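Long-range contacts in acyl-coenzyme A oxidase 3 (Yarrowia lipolytica, PDB 5YS9), which oxidises the acyl-CoA esters of fatty acids of different chain lengths to trans-2-enoyl-CoA with FAD and oxygen, releasing hydrogen peroxide in peroxisomal beta-oxidation: residues 60-65 with 641-646; 66-71 with 86-91; 243-248 with 264-269. One frame throughout, in Å; residues are numbered along the deposited sequence.

Contact 1: 60-65 with 641-646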
loop_
_atom_site.group_PDB
_atom_site.type_symbol
_atom_site.label_atom_id
_atom_site.label_comp_id
_atom_site.label_asym_id
_atom_site.label_seq_id
_atom_site.Cartn_x
_atom_site.Cartn_y
_atom_site.Cartn_z
ATOM N N THR A 60 -14.997 -15.975 20.889
ATOM C CA THR A 60 -14.556 -17.195 21.544
ATOM C C THR A 60 -14.961 -18.473 20.804
ATOM O O THR A 60 -14.235 -19.435 20.808
ATOM C CB THR A 60 -14.749 -17.211 23.087
ATOM O OG1 THR A 60 -15.389 -18.413 23.497
ATOM C CG2 THR A 60 -15.536 -16.060 23.561
ATOM N N GLU A 61 -16.121 -18.463 20.172
ATOM C CA GLU A 61 -16.560 -19.575 19.346
ATOM C C GLU A 61 -15.672 -19.792 18.136
ATOM O O GLU A 61 -15.418 -20.906 17.737
ATOM C CB GLU A 61 -17.997 -19.376 18.894
ATOM C CG GLU A 61 -19.024 -19.923 19.856
ATOM C CD GLU A 61 -20.389 -19.315 19.676
ATOM O OE1 GLU A 61 -20.622 -18.660 18.659
ATOM O OE2 GLU A 61 -21.231 -19.500 20.554
ATOM N N LEU A 62 -15.239 -18.705 17.531
ATOM C CA LEU A 62 -14.351 -18.770 16.391
ATOM C C LEU A 62 -12.943 -19.228 16.710
ATOM O O LEU A 62 -12.392 -20.095 16.063
ATOM C CB LEU A 62 -14.269 -17.391 15.739
ATOM C CG LEU A 62 -15.503 -16.837 15.041
ATOM C CD1 LEU A 62 -15.433 -15.332 14.924
ATOM C CD2 LEU A 62 -15.662 -17.453 13.677
ATOM N N GLU A 63 -12.377 -18.634 17.738
ATOM C CA GLU A 63 -10.996 -18.871 18.098
ATOM C C GLU A 63 -10.727 -20.274 18.601
ATOM O O GLU A 63 -9.669 -20.826 18.397
ATOM C CB GLU A 63 -10.483 -17.785 19.021
ATOM C CG GLU A 63 -10.709 -18.023 20.481
ATOM C CD GLU A 63 -10.257 -16.849 21.294
ATOM O OE1 GLU A 63 -9.293 -17.006 22.053
ATOM O OE2 GLU A 63 -10.847 -15.774 21.166
ATOM N N ARG A 64 -11.701 -20.805 19.314
ATOM C CA ARG A 64 -11.640 -22.132 19.867
ATOM C C ARG A 64 -11.753 -23.224 18.825
ATOM O O ARG A 64 -11.374 -24.346 19.075
ATOM C CB ARG A 64 -12.689 -22.297 20.953
ATOM C CG ARG A 64 -12.306 -21.661 22.271
ATOM C CD ARG A 64 -13.353 -21.940 23.317
ATOM N NE ARG A 64 -12.973 -21.488 24.639
ATOM C CZ ARG A 64 -13.733 -21.629 25.709
ATOM N NH1 ARG A 64 -14.904 -22.206 25.598
ATOM N NH2 ARG A 64 -13.325 -21.191 26.880
ATOM N N ASP A 65 -12.305 -22.899 17.666
ATOM C CA ASP A 65 -12.555 -23.904 16.656
ATOM C C ASP A 65 -11.265 -24.387 16.009
ATOM O O ASP A 65 -10.539 -23.629 15.396
ATOM C CB ASP A 65 -13.470 -23.317 15.603
ATOM C CG ASP A 65 -14.200 -24.355 14.827
ATOM O OD1 ASP A 65 -13.610 -25.391 14.524
ATOM O OD2 ASP A 65 -15.370 -24.136 14.516
ATOM N N ASP A 641 -5.063 -13.000 21.569
ATOM C CA ASP A 641 -3.885 -13.161 20.804
ATOM C C ASP A 641 -4.215 -13.917 19.489
ATOM O O ASP A 641 -3.559 -13.735 18.470
ATOM C CB ASP A 641 -2.847 -13.911 21.612
ATOM C CG ASP A 641 -2.188 -13.068 22.691
ATOM O OD1 ASP A 641 -2.333 -11.837 22.678
ATOM O OD2 ASP A 641 -1.463 -13.673 23.535
ATOM N N TRP A 642 -5.248 -14.745 19.507
ATOM C CA TRP A 642 -5.636 -15.469 18.312
ATOM C C TRP A 642 -6.070 -14.509 17.202
ATOM O O TRP A 642 -5.700 -14.749 16.042
ATOM C CB TRP A 642 -6.722 -16.453 18.658
ATOM C CG TRP A 642 -7.130 -17.448 17.581
ATOM C CD1 TRP A 642 -6.631 -18.707 17.396
ATOM C CD2 TRP A 642 -8.165 -17.268 16.579
ATOM N NE1 TRP A 642 -7.271 -19.295 16.363
ATOM C CE2 TRP A 642 -8.222 -18.448 15.845
ATOM C CE3 TRP A 642 -9.022 -16.216 16.242
ATOM C CZ2 TRP A 642 -9.103 -18.626 14.770
ATOM C CZ3 TRP A 642 -9.937 -16.391 15.172
ATOM C CH2 TRP A 642 -9.968 -17.597 14.466
ATOM N N PHE A 643 -6.802 -13.424 17.557
ATOM C CA PHE A 643 -7.278 -12.388 16.570
ATOM C C PHE A 643 -6.182 -11.436 16.129
ATOM O O PHE A 643 -6.196 -10.920 14.985
ATOM C CB PHE A 643 -8.487 -11.564 17.081
ATOM C CG PHE A 643 -9.780 -12.299 17.009
ATOM C CD1 PHE A 643 -10.527 -12.290 15.859
ATOM C CD2 PHE A 643 -10.212 -13.069 18.065
ATOM C CE1 PHE A 643 -11.718 -13.026 15.769
ATOM C CE2 PHE A 643 -11.396 -13.790 17.998
ATOM C CZ PHE A 643 -12.149 -13.768 16.851
ATOM N N ILE A 644 -5.264 -11.180 17.043
ATOM C CA ILE A 644 -4.097 -10.386 16.772
ATOM C C ILE A 644 -3.213 -11.074 15.756
ATOM O O ILE A 644 -2.721 -10.450 14.844
ATOM C CB ILE A 644 -3.316 -10.146 18.078
ATOM C CG1 ILE A 644 -4.124 -9.247 19.008
ATOM C CG2 ILE A 644 -1.942 -9.563 17.815
ATOM C CD1 ILE A 644 -4.097 -7.797 18.625
ATOM N N ASN A 645 -2.996 -12.366 15.957
ATOM C CA ASN A 645 -2.298 -13.222 15.019
ATOM C C ASN A 645 -0.961 -12.650 14.585
ATOM O O ASN A 645 -0.600 -12.733 13.428
ATOM C CB ASN A 645 -3.169 -13.580 13.822
ATOM C CG ASN A 645 -2.767 -14.891 13.174
ATOM O OD1 ASN A 645 -3.160 -15.175 12.071
ATOM N ND2 ASN A 645 -1.988 -15.683 13.865
ATOM N N ALA A 646 -0.262 -12.032 15.520
ATOM C CA ALA A 646 1.073 -11.531 15.288
ATOM C C ALA A 646 1.828 -11.574 16.600
ATOM O O ALA A 646 1.332 -11.083 17.592
ATOM C CB ALA A 646 1.011 -10.127 14.740
#
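Glu63 OE2 is held by one hydrogen bond, to Ser640 OG just ahead of 641-646; nothing in 641-646 itself bonds to it, and the nearest atom there is Phe643 CE2, 3.8 Å away at the ring edge. To get there the side chain leaves the backbone in the crowded position between N and the carbonyl carbon (chi1 88°) and runs on extended through CG. The main contact lies at its root. With CG anti to the backbone N (chi1 -172°), Trp642 lays the face of its indole against the last turn of helix 49-63. Glu63 CA sits 3.5 Å from the centroid of the six-membered ring, 10° off the normal, a CH-pi contact; Glu63 CB comes to 3.4 Å from Trp642 CD2, and the carbonyl carbon of Leu62 lies over the same face. At the indole's rim, NE1 makes a weak hydrogen bond to Asn69 OD1. Within the short helix the two rings meet edge to face, Trp642 CE3 3.7 Å above the centre of the Phe643 ring. Leu62 CD1 meets Phe643 CZ at the ring edge, at 4.1 Å. An alanine in place of Trp642 would take away the face against Glu63 CA and CB, the edge over the Phe643 ring and the weak bond to Asn69, and would probably leave this last turn less firmly seated. In the acyl-CoA oxidase fold, this is where helix 49-63 of the N-terminal helical domain packs against the single turn 641-644 of the C-terminal helical region.

Contact 2: 66-71 with 86-91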
loop_
_atom_site.group_PDB
_atom_site.type_symbol
_atom_site.label_atom_id
_atom_site.label_comp_id
_atom_site.label_asym_id
_atom_site.label_seq_id
_atom_site.Cartn_x
_atom_site.Cartn_y
_atom_site.Cartn_z
ATOM N N PRO A 66 -10.962 -25.666 16.154
ATOM C CA PRO A 66 -9.684 -26.195 15.689
ATOM C C PRO A 66 -9.482 -26.096 14.184
ATOM O O PRO A 66 -8.390 -25.802 13.749
ATOM C CB PRO A 66 -9.731 -27.653 16.138
ATOM C CG PRO A 66 -10.691 -27.662 17.254
ATOM C CD PRO A 66 -11.744 -26.704 16.830
ATOM N N VAL A 67 -10.514 -26.349 13.404
ATOM C CA VAL A 67 -10.409 -26.245 11.965
ATOM C C VAL A 67 -10.160 -24.807 11.503
ATOM O O VAL A 67 -9.463 -24.581 10.544
ATOM C CB VAL A 67 -11.543 -27.001 11.237
ATOM C CG1 VAL A 67 -12.791 -27.054 12.074
ATOM C CG2 VAL A 67 -11.798 -26.460 9.849
ATOM N N LEU A 68 -10.747 -23.849 12.192
ATOM C CA LEU A 68 -10.538 -22.428 11.921
ATOM C C LEU A 68 -9.153 -21.823 12.179
ATOM O O LEU A 68 -8.846 -20.789 11.638
ATOM C CB LEU A 68 -11.605 -21.583 12.601
ATOM C CG LEU A 68 -13.038 -21.924 12.225
ATOM C CD1 LEU A 68 -13.991 -20.877 12.758
ATOM C CD2 LEU A 68 -13.196 -22.098 10.735
ATOM N N ASN A 69 -8.310 -22.502 12.923
ATOM C CA ASN A 69 -7.111 -21.892 13.443
ATOM C C ASN A 69 -6.256 -21.257 12.348
ATOM O O ASN A 69 -5.921 -21.881 11.365
ATOM C CB ASN A 69 -6.347 -22.996 14.157
ATOM C CG ASN A 69 -5.047 -22.541 14.737
ATOM O OD1 ASN A 69 -5.013 -21.854 15.727
ATOM N ND2 ASN A 69 -3.966 -22.963 14.136
ATOM N N VAL A 70 -5.880 -20.007 12.560
ATOM C CA VAL A 70 -5.187 -19.225 11.565
ATOM C C VAL A 70 -3.701 -19.209 11.812
ATOM O O VAL A 70 -2.950 -18.780 10.953
ATOM C CB VAL A 70 -5.758 -17.796 11.459
ATOM C CG1 VAL A 70 -7.168 -17.871 10.895
ATOM C CG2 VAL A 70 -5.729 -17.068 12.801
ATOM N N SER A 71 -3.266 -19.736 12.945
ATOM C CA SER A 71 -1.845 -19.640 13.341
ATOM C C SER A 71 -0.795 -19.965 12.210
ATOM O O SER A 71 0.229 -19.302 12.112
ATOM C CB SER A 71 -1.601 -20.488 14.567
ATOM O OG SER A 71 -0.245 -20.892 14.561
ATOM N N VAL A 86 -12.619 -24.747 2.389
ATOM C CA VAL A 86 -13.817 -25.585 2.333
ATOM C C VAL A 86 -14.067 -26.261 3.665
ATOM O O VAL A 86 -15.176 -26.238 4.157
ATOM C CB VAL A 86 -13.785 -26.599 1.176
ATOM C CG1 VAL A 86 -15.035 -27.482 1.200
ATOM C CG2 VAL A 86 -13.713 -25.857 -0.153
ATOM N N ALA A 87 -13.020 -26.775 4.281
ATOM C CA ALA A 87 -13.136 -27.391 5.581
ATOM C C ALA A 87 -13.616 -26.354 6.576
ATOM O O ALA A 87 -14.392 -26.641 7.471
ATOM C CB ALA A 87 -11.811 -27.970 6.001
ATOM N N ARG A 88 -13.121 -25.143 6.416
ATOM C CA ARG A 88 -13.544 -24.049 7.249
ATOM C C ARG A 88 -15.037 -23.747 7.066
ATOM O O ARG A 88 -15.735 -23.481 8.015
ATOM C CB ARG A 88 -12.653 -22.833 6.997
ATOM C CG ARG A 88 -11.485 -22.713 7.962
ATOM C CD ARG A 88 -10.129 -23.027 7.358
ATOM N NE ARG A 88 -9.384 -21.815 7.099
ATOM C CZ ARG A 88 -8.160 -21.540 7.530
ATOM N NH1 ARG A 88 -7.479 -22.398 8.250
ATOM N NH2 ARG A 88 -7.617 -20.385 7.219
ATOM N N ILE A 89 -15.522 -23.811 5.836
ATOM C CA ILE A 89 -16.927 -23.594 5.541
ATOM C C ILE A 89 -17.827 -24.655 6.190
ATOM O O ILE A 89 -18.891 -24.348 6.694
ATOM C CB ILE A 89 -17.156 -23.455 4.015
ATOM C CG1 ILE A 89 -16.734 -22.067 3.552
ATOM C CG2 ILE A 89 -18.604 -23.665 3.630
ATOM C CD1 ILE A 89 -16.368 -21.979 2.096
ATOM N N ALA A 90 -17.380 -25.898 6.168
ATOM C CA ALA A 90 -18.106 -27.009 6.767
ATOM C C ALA A 90 -18.267 -26.814 8.281
ATOM O O ALA A 90 -19.362 -27.039 8.814
ATOM C CB ALA A 90 -17.407 -28.315 6.458
ATOM N N ALA A 91 -17.184 -26.392 8.950
ATOM C CA ALA A 91 -17.226 -26.007 10.366
ATOM C C ALA A 91 -18.157 -24.839 10.609
ATOM O O ALA A 91 -19.032 -24.959 11.419
ATOM C CB ALA A 91 -15.843 -25.689 10.902
#
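This is a loop laid across one side of a helix, inside the N-terminal helical domain: 66-71, in the connection between helices 49-63 and 78-92, folds back onto the second of them. Three helix residues on one side, Ala87, Arg88 and Ala91, receive it, and no hydrogen bond crosses. Val67 stands over the two alanines and directs one methyl to each. Its CG1 presses on Ala91 CB at 3.5 Å, while CG2 reaches the carbonyl of Ala87, 3.5 Å from that O. With methyls on the helix side, the loop can come close. Leu68 arrives beside Val67, crossing Arg88 obliquely, and its CD2 lies 3.3 Å from Arg88 CG on the aliphatic stem.

The rest of the contact is made by the Arg88 side chain. It bends at chi2 (108°) and chi3 (104°), so the guanidinium swings away from the helix and alongside the loop backbone, its face turned to Leu68 O. Val67 O is 3.6 Å from Arg88 CD, and Leu68 O lies 4.0 Å above the guanidinium plane, towards its rim; Asn69 O is 3.5 Å from Arg88 NH1. These carbonyls would favour the positive charge electrostatically, but the strong partners are carboxylates: NH2 forms salt bridges to both Asp73 and Asp115, which are likely to keep the group charged in this buried setting. Another side of the helix faces the second subunit, whose Phe684 packs on Ile89 and Ala90. The whole is the connection between two successive helices of the acyl-CoA oxidase N-terminal domain, folded over a buried arginine that is bridged to two aspartates.

Contact 3: 243-248 with 264-269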
loop_
_atom_site.group_PDB
_atom_site.type_symbol
_atom_site.label_atom_id
_atom_site.label_comp_id
_atom_site.label_asym_id
_atom_site.label_seq_id
_atom_site.Cartn_x
_atom_site.Cartn_y
_atom_site.Cartn_z
ATOM N N PRO A 243 -23.976 -28.415 -20.523
ATOM C CA PRO A 243 -23.760 -28.082 -21.917
ATOM C C PRO A 243 -23.724 -26.592 -22.201
ATOM O O PRO A 243 -24.584 -25.851 -21.759
ATOM C CB PRO A 243 -24.986 -28.723 -22.637
ATOM C CG PRO A 243 -25.758 -29.504 -21.585
ATOM C CD PRO A 243 -24.941 -29.529 -20.329
ATOM N N GLY A 244 -22.745 -26.151 -22.971
ATOM C CA GLY A 244 -22.663 -24.716 -23.327
ATOM C C GLY A 244 -22.017 -23.819 -22.288
ATOM O O GLY A 244 -21.901 -22.619 -22.530
ATOM N N ILE A 245 -21.579 -24.405 -21.166
ATOM C CA ILE A 245 -20.950 -23.695 -20.058
ATOM C C ILE A 245 -19.451 -23.958 -20.132
ATOM O O ILE A 245 -19.024 -25.107 -20.131
ATOM C CB ILE A 245 -21.424 -24.223 -18.688
ATOM C CG1 ILE A 245 -22.958 -24.069 -18.544
ATOM C CG2 ILE A 245 -20.660 -23.535 -17.533
ATOM C CD1 ILE A 245 -23.423 -22.655 -18.297
ATOM N N ALA A 246 -18.671 -22.891 -20.238
ATOM C CA ALA A 246 -17.255 -22.982 -20.116
ATOM C C ALA A 246 -16.880 -22.149 -18.900
ATOM O O ALA A 246 -17.391 -21.046 -18.703
ATOM C CB ALA A 246 -16.595 -22.449 -21.364
ATOM N N LEU A 247 -15.981 -22.670 -18.090
ATOM C CA LEU A 247 -15.420 -21.901 -17.006
ATOM C C LEU A 247 -14.070 -22.472 -16.540
ATOM O O LEU A 247 -13.689 -23.574 -16.930
ATOM C CB LEU A 247 -16.418 -21.871 -15.855
ATOM C CG LEU A 247 -16.770 -23.204 -15.223
ATOM C CD1 LEU A 247 -15.687 -23.754 -14.312
ATOM C CD2 LEU A 247 -18.067 -22.925 -14.465
ATOM N N GLY A 248 -13.323 -21.649 -15.822
ATOM C CA GLY A 248 -11.996 -21.986 -15.368
ATOM C C GLY A 248 -11.523 -21.135 -14.218
ATOM O O GLY A 248 -12.087 -20.106 -13.945
ATOM N N ILE A 264 -16.451 -17.362 -16.627
ATOM C CA ILE A 264 -17.490 -18.175 -17.244
ATOM C C ILE A 264 -17.869 -17.631 -18.634
ATOM O O ILE A 264 -18.063 -16.437 -18.819
ATOM C CB ILE A 264 -18.789 -18.230 -16.399
ATOM C CG1 ILE A 264 -18.484 -18.314 -14.880
ATOM C CG2 ILE A 264 -19.666 -19.406 -16.854
ATOM C CD1 ILE A 264 -19.730 -18.204 -14.008
ATOM N N GLN A 265 -18.009 -18.540 -19.591
ATOM C CA GLN A 265 -18.655 -18.284 -20.850
ATOM C C GLN A 265 -19.877 -19.187 -20.997
ATOM O O GLN A 265 -19.818 -20.374 -20.642
ATOM C CB GLN A 265 -17.702 -18.574 -21.968
ATOM C CG GLN A 265 -16.375 -17.825 -21.836
ATOM C CD GLN A 265 -15.508 -18.046 -23.007
ATOM O OE1 GLN A 265 -15.637 -19.045 -23.650
ATOM N NE2 GLN A 265 -14.659 -17.102 -23.324
ATOM N N PHE A 266 -20.967 -18.591 -21.521
ATOM C CA PHE A 266 -22.212 -19.277 -21.894
ATOM C C PHE A 266 -22.364 -19.259 -23.399
ATOM O O PHE A 266 -22.284 -18.211 -24.009
ATOM C CB PHE A 266 -23.414 -18.528 -21.335
ATOM C CG PHE A 266 -23.332 -18.255 -19.878
ATOM C CD1 PHE A 266 -22.688 -17.095 -19.405
ATOM C CD2 PHE A 266 -23.930 -19.100 -18.974
ATOM C CE1 PHE A 266 -22.602 -16.836 -18.050
ATOM C CE2 PHE A 266 -23.858 -18.833 -17.603
ATOM C CZ PHE A 266 -23.174 -17.719 -17.149
ATOM N N THR A 267 -22.614 -20.396 -23.990
ATOM C CA THR A 267 -22.836 -20.485 -25.428
ATOM C C THR A 267 -24.171 -21.181 -25.637
ATOM O O THR A 267 -24.324 -22.385 -25.349
ATOM C CB THR A 267 -21.699 -21.252 -26.120
ATOM O OG1 THR A 267 -20.431 -20.711 -25.697
ATOM C CG2 THR A 267 -21.837 -21.159 -27.655
ATOM N N ASN A 268 -25.161 -20.386 -26.022
ATOM C CA ASN A 268 -26.479 -20.896 -26.356
ATOM C C ASN A 268 -27.077 -21.805 -25.307
ATOM O O ASN A 268 -27.694 -22.812 -25.613
ATOM C CB ASN A 268 -26.437 -21.530 -27.742
ATOM C CG ASN A 268 -25.952 -20.523 -28.784
ATOM O OD1 ASN A 268 -26.485 -19.399 -28.874
ATOM N ND2 ASN A 268 -24.894 -20.881 -29.522
ATOM N N VAL A 269 -26.918 -21.395 -24.060
ATOM C CA VAL A 269 -27.387 -22.180 -22.931
ATOM C C VAL A 269 -28.892 -21.929 -22.760
ATOM O O VAL A 269 -29.350 -20.787 -22.658
ATOM C CB VAL A 269 -26.610 -21.796 -21.669
ATOM C CG1 VAL A 269 -27.190 -22.426 -20.428
ATOM C CG2 VAL A 269 -25.165 -22.193 -21.850
HETATM O O HOH W 1 -19.561 -21.915 -23.638
#
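The Phe266 ring has Ile264 CG2 over one face, 3.9 Å above its plane and towards the rim. From the other strand Ile245 runs alongside, pointing the same way, and sets CD1 3.7 Å from Phe266 CD2, approaching the ring obliquely. The same CD1 also meets Val269 CG2. Val231, from strand 222-232, packs on Ile245, Phe266 and Val269, while Leu247 CB rests against Ile264 CG2. Ile245, Leu247, Ile264 and Phe266 lie on one face of an antiparallel pair in the sheet of the acyl-CoA dehydrogenase-type middle domain, the strand directions 171° apart. Ala246 and Gln265 form its hydrogen-bonded pair: Ala246 N gives an almost straight bond (177°) to Gln265 O at 2.8 Å, and Gln265 N returns one to Ala246 O at 2.7 Å. Their side chains lie on the other face, where Gln265 NE2 bonds to Thr197 OG1 and the Gln265 side chain packs on Phe660 of the second subunit. Gly244 O takes two bonds, from Thr267 N at 2.8 Å and from a water that also bonds Thr267 OG1. Gly244 has positive phi, 82°, and a CB on it would collide with Thr267 O and Val269 CG2.

Overall arrangement
Contacts 1 and 2 are neighbours, their centres 12 Å apart, and they touch: the chain leaves helix 49-63 in contact 1 and enters the loop of contact 2 directly, so Leu68 and Val70 meet Trp642 and Asn645 as well. Contact 3 lies off in the beta middle domain, its centre 41 Å from contact 1 and 32 Å from contact 2. Along the chain contact 1 encloses both others, with contact 2 closing before contact 3 opens. Contact 1 thus ties the N-terminal helical domain to the C-terminal helical region, whereas the other two are local pairings within one domain each. Contacts 2 and 3 both touch the second subunit of the dimer.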